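Local coordinates for protein SxtG (Microseira wollei, PDB 6U1R) that acts as an amidinotransferase in the saxitoxin biosynthetic pathway, probably moving the amidino group by way of a covalent intermediate on a cysteine, at residues E329-E334 with K342-W347; I97-A102 with K350-S355. All blocks are in the same frame, centred on the assembly; numbering follows the deposited sequence.

Contact 1: residues E329-E334 with K342-W347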
ATOM      1  N   GLU A 329     -10.485 -28.458 -16.685  1.00 19.23           N
ATOM      2  CA  GLU A 329     -11.685 -29.059 -17.257  1.00 19.84           C
ATOM      3  C   GLU A 329     -12.964 -28.623 -16.558  1.00 20.80           C
ATOM      4  O   GLU A 329     -13.938 -28.263 -17.227  1.00 19.83           O
ATOM      5  CB  GLU A 329     -11.531 -30.593 -17.210  1.00 25.68           C
ATOM      6  CG  GLU A 329     -12.749 -31.366 -17.656  1.00 33.43           C
ATOM      7  CD  GLU A 329     -12.548 -32.887 -17.585  1.00 44.17           C
ATOM      8  OE1 GLU A 329     -11.619 -33.339 -16.881  1.00 46.90           O
ATOM      9  OE2 GLU A 329     -13.325 -33.630 -18.228  1.00 45.97           O
ATOM     10  N   ARG A 330     -13.003 -28.676 -15.227  1.00 17.84           N
ATOM     11  CA  ARG A 330     -14.215 -28.398 -14.472  1.00 18.37           C
ATOM     12  C   ARG A 330     -14.407 -26.894 -14.315  1.00 17.52           C
ATOM     13  O   ARG A 330     -13.492 -26.190 -13.871  1.00 16.84           O
ATOM     14  CB  ARG A 330     -14.144 -29.049 -13.090  1.00 19.08           C
ATOM     15  CG  ARG A 330     -14.235 -30.598 -13.091  1.00 22.00           C
ATOM     16  CD  ARG A 330     -14.037 -31.153 -11.670  1.00 22.39           C
ATOM     17  NE  ARG A 330     -12.688 -30.894 -11.168  1.00 22.78           N
ATOM     18  CZ  ARG A 330     -12.325 -30.873  -9.882  1.00 25.48           C
ATOM     19  NH1 ARG A 330     -13.211 -31.071  -8.919  1.00 24.91           N
ATOM     20  NH2 ARG A 330     -11.056 -30.632  -9.553  1.00 25.64           N
ATOM     21  N   VAL A 331     -15.594 -26.415 -14.667  1.00 17.68           N
ATOM     22  CA  VAL A 331     -15.900 -24.982 -14.694  1.00 15.94           C
ATOM     23  C   VAL A 331     -17.279 -24.747 -14.087  1.00 17.01           C
ATOM     24  O   VAL A 331     -18.257 -25.386 -14.487  1.00 16.55           O
ATOM     25  CB  VAL A 331     -15.822 -24.419 -16.135  1.00 14.87           C
ATOM     26  CG1 VAL A 331     -16.659 -25.225 -17.113  1.00 18.62           C
ATOM     27  CG2 VAL A 331     -16.220 -22.944 -16.163  1.00 15.90           C
ATOM     28  N   ILE A 332     -17.361 -23.833 -13.105  1.00 16.53           N
ATOM     29  CA  ILE A 332     -18.633 -23.459 -12.502  1.00 15.57           C
ATOM     30  C   ILE A 332     -19.245 -22.355 -13.354  1.00 15.80           C
ATOM     31  O   ILE A 332     -18.575 -21.361 -13.684  1.00 16.28           O
ATOM     32  CB  ILE A 332     -18.453 -23.028 -11.033  1.00 15.57           C
ATOM     33  CG1 ILE A 332     -18.029 -24.248 -10.184  1.00 18.87           C
ATOM     34  CG2 ILE A 332     -19.743 -22.431 -10.473  1.00 15.59           C
ATOM     35  CD1 ILE A 332     -17.696 -23.946  -8.764  1.00 22.57           C
ATOM     36  N   VAL A 333     -20.519 -22.526 -13.704  1.00 15.29           N
ATOM     37  CA  VAL A 333     -21.224 -21.641 -14.625  1.00 14.45           C
ATOM     38  C   VAL A 333     -22.672 -21.566 -14.162  1.00 15.61           C
ATOM     39  O   VAL A 333     -23.192 -22.492 -13.527  1.00 15.88           O
ATOM     40  CB  VAL A 333     -21.075 -22.153 -16.079  1.00 17.17           C
ATOM     41  CG1 VAL A 333     -21.400 -23.600 -16.150  1.00 20.06           C
ATOM     42  CG2 VAL A 333     -21.928 -21.366 -17.068  1.00 16.37           C
ATOM     43  N   GLU A 334     -23.319 -20.440 -14.452  1.00 15.61           N
ATOM     44  CA  GLU A 334     -24.621 -20.144 -13.869  1.00 15.37           C
ATOM     45  C   GLU A 334     -25.755 -20.839 -14.626  1.00 16.60           C
ATOM     46  O   GLU A 334     -25.764 -20.909 -15.859  1.00 15.45           O
ATOM     47  CB  GLU A 334     -24.847 -18.634 -13.841  1.00 15.85           C
ATOM     48  CG  GLU A 334     -25.780 -18.155 -12.716  1.00 15.70           C
ATOM     49  CD  GLU A 334     -27.263 -18.413 -12.991  1.00 18.57           C
ATOM     50  OE1 GLU A 334     -27.695 -18.304 -14.162  1.00 19.33           O
ATOM     51  OE2 GLU A 334     -28.010 -18.700 -12.024  1.00 17.43           O
ATOM     52  N   LYS A 342     -23.786 -25.018 -22.952  1.00 17.46           N
ATOM     53  CA  LYS A 342     -23.648 -25.856 -24.141  1.00 18.73           C
ATOM     54  C   LYS A 342     -22.315 -25.618 -24.844  1.00 18.96           C
ATOM     55  O   LYS A 342     -21.643 -26.572 -25.257  1.00 18.80           O
ATOM     56  CB  LYS A 342     -24.803 -25.598 -25.112  1.00 21.18           C
ATOM     57  CG  LYS A 342     -24.638 -26.394 -26.423  1.00 23.38           C
ATOM     58  CD  LYS A 342     -25.791 -26.200 -27.371  1.00 26.48           C
ATOM     59  CE  LYS A 342     -25.481 -26.904 -28.695  1.00 34.78           C
ATOM     60  NZ  LYS A 342     -26.444 -26.490 -29.760  1.00 51.76           N
ATOM     61  N   ALA A 343     -21.914 -24.351 -24.996  1.00 18.50           N
ATOM     62  CA  ALA A 343     -20.647 -24.058 -25.660  1.00 17.52           C
ATOM     63  C   ALA A 343     -19.469 -24.636 -24.886  1.00 18.55           C
ATOM     64  O   ALA A 343     -18.550 -25.223 -25.476  1.00 18.84           O
ATOM     65  CB  ALA A 343     -20.489 -22.551 -25.839  1.00 17.97           C
ATOM     66  N   LEU A 344     -19.479 -24.485 -23.561  1.00 15.80           N
ATOM     67  CA  LEU A 344     -18.406 -25.055 -22.754  1.00 17.37           C
ATOM     68  C   LEU A 344     -18.305 -26.565 -22.950  1.00 18.85           C
ATOM     69  O   LEU A 344     -17.202 -27.100 -23.097  1.00 18.50           O
ATOM     70  CB  LEU A 344     -18.627 -24.715 -21.287  1.00 17.70           C
ATOM     71  CG  LEU A 344     -18.368 -23.236 -20.969  1.00 16.66           C
ATOM     72  CD1 LEU A 344     -18.859 -22.915 -19.583  1.00 17.91           C
ATOM     73  CD2 LEU A 344     -16.860 -22.907 -21.110  1.00 15.51           C
ATOM     74  N   LYS A 345     -19.437 -27.271 -22.943  1.00 18.39           N
ATOM     75  CA  LYS A 345     -19.403 -28.717 -23.180  1.00 20.18           C
ATOM     76  C   LYS A 345     -18.830 -29.029 -24.554  1.00 20.70           C
ATOM     77  O   LYS A 345     -17.963 -29.903 -24.700  1.00 21.17           O
ATOM     78  CB  LYS A 345     -20.803 -29.310 -23.064  1.00 22.15           C
ATOM     79  CG  LYS A 345     -21.344 -29.360 -21.664  1.00 27.33           C
ATOM     80  CD  LYS A 345     -22.821 -29.807 -21.620  1.00 32.85           C
ATOM     81  CE  LYS A 345     -23.036 -31.129 -22.338  1.00 49.02           C
ATOM     82  NZ  LYS A 345     -24.227 -31.864 -21.809  1.00 68.21           N
ATOM     83  N   ASP A 346     -19.308 -28.323 -25.577  1.00 20.30           N
ATOM     84  CA  ASP A 346     -18.844 -28.584 -26.931  1.00 20.92           C
ATOM     85  C   ASP A 346     -17.365 -28.270 -27.078  1.00 22.31           C
ATOM     86  O   ASP A 346     -16.679 -28.909 -27.885  1.00 21.84           O
ATOM     87  CB  ASP A 346     -19.677 -27.786 -27.940  1.00 21.91           C
ATOM     88  CG  ASP A 346     -21.140 -28.257 -28.001  1.00 27.63           C
ATOM     89  OD1 ASP A 346     -21.475 -29.312 -27.403  1.00 29.83           O
ATOM     90  OD2 ASP A 346     -21.957 -27.568 -28.637  1.00 29.10           O
ATOM     91  N   TRP A 347     -16.840 -27.317 -26.295  1.00 19.04           N
ATOM     92  CA  TRP A 347     -15.414 -27.006 -26.322  1.00 19.82           C
ATOM     93  C   TRP A 347     -14.567 -27.972 -25.491  1.00 18.65           C
ATOM     94  O   TRP A 347     -13.345 -27.801 -25.440  1.00 20.82           O
ATOM     95  CB  TRP A 347     -15.179 -25.571 -25.825  1.00 18.80           C
ATOM     96  CG  TRP A 347     -15.580 -24.492 -26.797  1.00 19.26           C
ATOM     97  CD1 TRP A 347     -15.474 -24.526 -28.162  1.00 19.03           C
ATOM     98  CD2 TRP A 347     -16.149 -23.217 -26.471  1.00 18.15           C
ATOM     99  NE1 TRP A 347     -15.950 -23.347 -28.703  1.00 19.32           N
ATOM    100  CE2 TRP A 347     -16.366 -22.529 -27.684  1.00 19.40           C
ATOM    101  CE3 TRP A 347     -16.495 -22.589 -25.268  1.00 19.09           C
ATOM    102  CZ2 TRP A 347     -16.913 -21.247 -27.732  1.00 19.31           C
ATOM    103  CZ3 TRP A 347     -17.038 -21.312 -25.317  1.00 19.05           C
ATOM    104  CH2 TRP A 347     -17.255 -20.659 -26.549  1.00 18.06           C
TER
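With chi1 of L344 at -72° setting CG beside the backbone N and chi2 at 169° carrying CD1 on in an extended line, this leucine reaches from helix 338-346 to the valines of the strand; chi1 of V331, 52°, turns CG1 in between its own N and carbonyl carbon, where it meets that methyl. The pair belongs to a beta-alpha-beta unit, strand 330-334, helix 338-346 and strand 350-354, with the helix packed on one face of the two parallel strands. The evidence for face packing is the alternation along the strand: V331 and V333 point their CB toward the helix, whereas I332 points away and touches F96, I99 and L100 of helix 83-102. No hydrogen bond crosses the contact, which is wholly apolar and buried, and V331 and L344 approach with their side chains at an oblique angle. M340 and I341, earlier on the same helix, also touch V333. L344 CD1 rests over the pair of valines, 4.0 Å from V331 CG1, 4.3 Å from V331 CG2 and 4.2 Å from V333 CB.

Contact 2: residues I97-A102 with K350-S355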
ATOM      1  N   ILE A  97     -20.682 -22.559  -2.233  1.00 17.07           N
ATOM      2  CA  ILE A  97     -19.644 -23.078  -1.355  1.00 17.49           C
ATOM      3  C   ILE A  97     -19.768 -24.598  -1.206  1.00 18.84           C
ATOM      4  O   ILE A  97     -18.757 -25.319  -1.229  1.00 18.22           O
ATOM      5  CB  ILE A  97     -19.707 -22.356   0.004  1.00 17.93           C
ATOM      6  CG1 ILE A  97     -19.231 -20.904  -0.163  1.00 18.90           C
ATOM      7  CG2 ILE A  97     -18.880 -23.091   1.048  1.00 19.50           C
ATOM      8  CD1 ILE A  97     -19.585 -19.979   0.997  1.00 19.76           C
ATOM      9  N   HIS A  98     -21.002 -25.110  -1.082  1.00 19.58           N
ATOM     10  CA  HIS A  98     -21.194 -26.558  -0.983  1.00 20.75           C
ATOM     11  C   HIS A  98     -20.620 -27.273  -2.212  1.00 19.77           C
ATOM     12  O   HIS A  98     -19.975 -28.320  -2.089  1.00 20.48           O
ATOM     13  CB  HIS A  98     -22.678 -26.902  -0.826  1.00 21.66           C
ATOM     14  CG  HIS A  98     -23.200 -26.848   0.586  1.00 25.74           C
ATOM     15  ND1 HIS A  98     -22.467 -27.248   1.682  1.00 28.76           N
ATOM     16  CD2 HIS A  98     -24.410 -26.470   1.064  1.00 26.87           C
ATOM     17  CE1 HIS A  98     -23.193 -27.098   2.779  1.00 27.00           C
ATOM     18  NE2 HIS A  98     -24.376 -26.627   2.431  1.00 29.18           N
ATOM     19  N   ILE A  99     -20.842 -26.720  -3.405  1.00 19.84           N
ATOM     20  CA  ILE A  99     -20.252 -27.287  -4.621  1.00 19.35           C
ATOM     21  C   ILE A  99     -18.729 -27.283  -4.540  1.00 19.47           C
ATOM     22  O   ILE A  99     -18.068 -28.291  -4.828  1.00 19.51           O
ATOM     23  CB  ILE A  99     -20.750 -26.528  -5.864  1.00 19.24           C
ATOM     24  CG1 ILE A  99     -22.265 -26.750  -6.032  1.00 21.70           C
ATOM     25  CG2 ILE A  99     -19.976 -26.984  -7.102  1.00 19.38           C
ATOM     26  CD1 ILE A  99     -22.914 -25.990  -7.194  1.00 22.98           C
ATOM     27  N   LEU A 100     -18.140 -26.134  -4.200  1.00 16.75           N
ATOM     28  CA  LEU A 100     -16.685 -26.051  -4.095  1.00 17.20           C
ATOM     29  C   LEU A 100     -16.127 -27.109  -3.150  1.00 18.98           C
ATOM     30  O   LEU A 100     -15.127 -27.775  -3.456  1.00 17.13           O
ATOM     31  CB  LEU A 100     -16.270 -24.656  -3.621  1.00 17.10           C
ATOM     32  CG  LEU A 100     -16.471 -23.500  -4.610  1.00 16.73           C
ATOM     33  CD1 LEU A 100     -16.183 -22.167  -3.903  1.00 19.01           C
ATOM     34  CD2 LEU A 100     -15.580 -23.646  -5.820  1.00 19.02           C
ATOM     35  N   GLU A 101     -16.745 -27.256  -1.980  1.00 16.93           N
ATOM     36  CA  GLU A 101     -16.265 -28.224  -1.002  1.00 18.02           C
ATOM     37  C   GLU A 101     -16.447 -29.657  -1.495  1.00 18.37           C
ATOM     38  O   GLU A 101     -15.568 -30.507  -1.286  1.00 18.68           O
ATOM     39  CB  GLU A 101     -16.979 -27.994   0.329  1.00 19.54           C
ATOM     40  CG  GLU A 101     -16.614 -26.628   0.956  1.00 18.70           C
ATOM     41  CD  GLU A 101     -17.437 -26.266   2.197  1.00 21.88           C
ATOM     42  OE1 GLU A 101     -18.604 -26.707   2.326  1.00 21.40           O
ATOM     43  OE2 GLU A 101     -16.914 -25.497   3.031  1.00 20.99           O
ATOM     44  N   ALA A 102     -17.582 -29.955  -2.120  1.00 18.19           N
ATOM     45  CA  ALA A 102     -17.786 -31.297  -2.656  1.00 20.77           C
ATOM     46  C   ALA A 102     -16.768 -31.618  -3.734  1.00 22.70           C
ATOM     47  O   ALA A 102     -16.368 -32.780  -3.898  1.00 21.72           O
ATOM     48  CB  ALA A 102     -19.200 -31.422  -3.202  1.00 21.14           C
ATOM     49  N   LYS A 350     -16.139 -29.413 -18.616  1.00 20.74           N
ATOM     50  CA  LYS A 350     -17.147 -30.121 -17.824  1.00 22.19           C
ATOM     51  C   LYS A 350     -17.852 -29.105 -16.931  1.00 21.26           C
ATOM     52  O   LYS A 350     -17.382 -28.812 -15.821  1.00 19.09           O
ATOM     53  CB  LYS A 350     -16.523 -31.230 -16.977  1.00 24.54           C
ATOM     54  CG  LYS A 350     -15.883 -32.364 -17.776  1.00 33.11           C
ATOM     55  CD  LYS A 350     -16.859 -33.030 -18.736  1.00 44.28           C
ATOM     56  CE  LYS A 350     -16.231 -34.226 -19.451  1.00 43.69           C
ATOM     57  NZ  LYS A 350     -17.259 -34.991 -20.222  1.00 56.93           N
ATOM     58  N   PRO A 351     -18.973 -28.541 -17.375  1.00 19.32           N
ATOM     59  CA  PRO A 351     -19.650 -27.517 -16.574  1.00 19.60           C
ATOM     60  C   PRO A 351     -20.274 -28.106 -15.319  1.00 20.81           C
ATOM     61  O   PRO A 351     -20.824 -29.213 -15.327  1.00 17.43           O
ATOM     62  CB  PRO A 351     -20.723 -26.964 -17.523  1.00 19.66           C
ATOM     63  CG  PRO A 351     -20.337 -27.426 -18.866  1.00 20.95           C
ATOM     64  CD  PRO A 351     -19.595 -28.701 -18.698  1.00 20.89           C
ATOM     65  N   ILE A 352     -20.151 -27.361 -14.226  1.00 17.86           N
ATOM     66  CA  ILE A 352     -20.848 -27.646 -12.982  1.00 18.46           C
ATOM     67  C   ILE A 352     -21.767 -26.461 -12.739  1.00 19.69           C
ATOM     68  O   ILE A 352     -21.294 -25.328 -12.580  1.00 19.10           O
ATOM     69  CB  ILE A 352     -19.870 -27.862 -11.818  1.00 20.39           C
ATOM     70  CG1 ILE A 352     -18.913 -29.011 -12.154  1.00 21.91           C
ATOM     71  CG2 ILE A 352     -20.640 -28.138 -10.538  1.00 22.07           C
ATOM     72  CD1 ILE A 352     -17.654 -29.044 -11.332  1.00 24.33           C
ATOM     73  N   VAL A 353     -23.065 -26.704 -12.773  1.00 18.73           N
ATOM     74  CA  VAL A 353     -24.049 -25.634 -12.817  1.00 19.57           C
ATOM     75  C   VAL A 353     -24.411 -25.214 -11.401  1.00 19.67           C
ATOM     76  O   VAL A 353     -24.486 -26.040 -10.488  1.00 21.54           O
ATOM     77  CB  VAL A 353     -25.291 -26.089 -13.607  1.00 21.35           C
ATOM     78  CG1 VAL A 353     -26.365 -25.069 -13.502  1.00 23.96           C
ATOM     79  CG2 VAL A 353     -24.920 -26.299 -15.082  1.00 19.95           C
ATOM     80  N   CYS A 354     -24.660 -23.912 -11.224  1.00 18.31           N
ATOM     81  CA  CYS A 354     -25.029 -23.352  -9.926  1.00 18.83           C
ATOM     82  C   CYS A 354     -25.943 -22.144 -10.126  1.00 17.21           C
ATOM     83  O   CYS A 354     -25.643 -21.288 -10.962  1.00 17.39           O
ATOM     84  CB  CYS A 354     -23.760 -22.946  -9.151  1.00 16.50           C
ATOM     85  SG  CYS A 354     -24.065 -22.362  -7.440  1.00 21.03           S
ATOM     86  N   SER A 355     -27.033 -22.050  -9.352  1.00 17.73           N
ATOM     87  CA  SER A 355     -27.877 -20.855  -9.357  1.00 19.38           C
ATOM     88  C   SER A 355     -27.186 -19.739  -8.578  1.00 17.93           C
ATOM     89  O   SER A 355     -26.734 -19.948  -7.445  1.00 18.42           O
ATOM     90  CB  SER A 355     -29.250 -21.134  -8.739  1.00 21.70           C
ATOM     91  OG  SER A 355     -29.956 -22.122  -9.470  1.00 27.90           O
TER
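The C-terminal end of helix 83-102 lies against an outermost strand, 350-354, of a small mixed sheet, and a single residue, I99, makes every close contact from the helix side. Its two branches divide the work. CG2 meets CG2 of I352 at 3.7 Å, methyl to methyl, while the two side chains run alongside each other, pointing opposite ways. The longer branch reaches further along the strand: chi2 of 177° keeps I99 CD1 extended, and that methyl comes to 3.7 Å from C354 CB. The same CD1 is 3.8 Å from C354 SG, since chi1 of C354 (-175°) turns the sulfur anti to its backbone N. CD1 also lies 3.7 Å from V353 O, an approach to the backbone and not to the V353 side chain, which points away.

The axes of the segments 97-102 and 350-354 approach to 10.0 Å at 150°, so their directions are roughly antiparallel. The side chains define the two faces of the sheet: I352 and C354 point toward I99 on one, whereas V353 touches I341, and P351 touches L344 and K345, on the other. The sheet is consistent with the alpha/beta-propeller fold of the amidinotransferase family. On the helix, I97, L100 and E101 also touch V107 of strand 106-109. No hydrogen bond joins helix and strand here; I352 is instead held through its backbone by V331 and V333, and C354 by V333.

The two contacts, with centres 12 Å apart, use opposite faces of one sheet: in contact 1 helix 338-346 packs on strand 330-334, and in contact 2 helix 83-102 packs on the adjacent strand 350-354. Backbone pairing between the strands connects them directly, V331 O lying 2.7 Å from I352 N and E329 O 2.8 Å from K350 N, both probable hydrogen bonds. K345 CG also packs at 3.5 Å on P351 CD. In sequence, contact 1 is the strand-helix half of a local beta-alpha-beta unit, whose second strand, 350-354, serves contact 2, which joins segments 248 residues apart at the closest ends. Both lie away from the predicted active-site residues D215, H264 and C368.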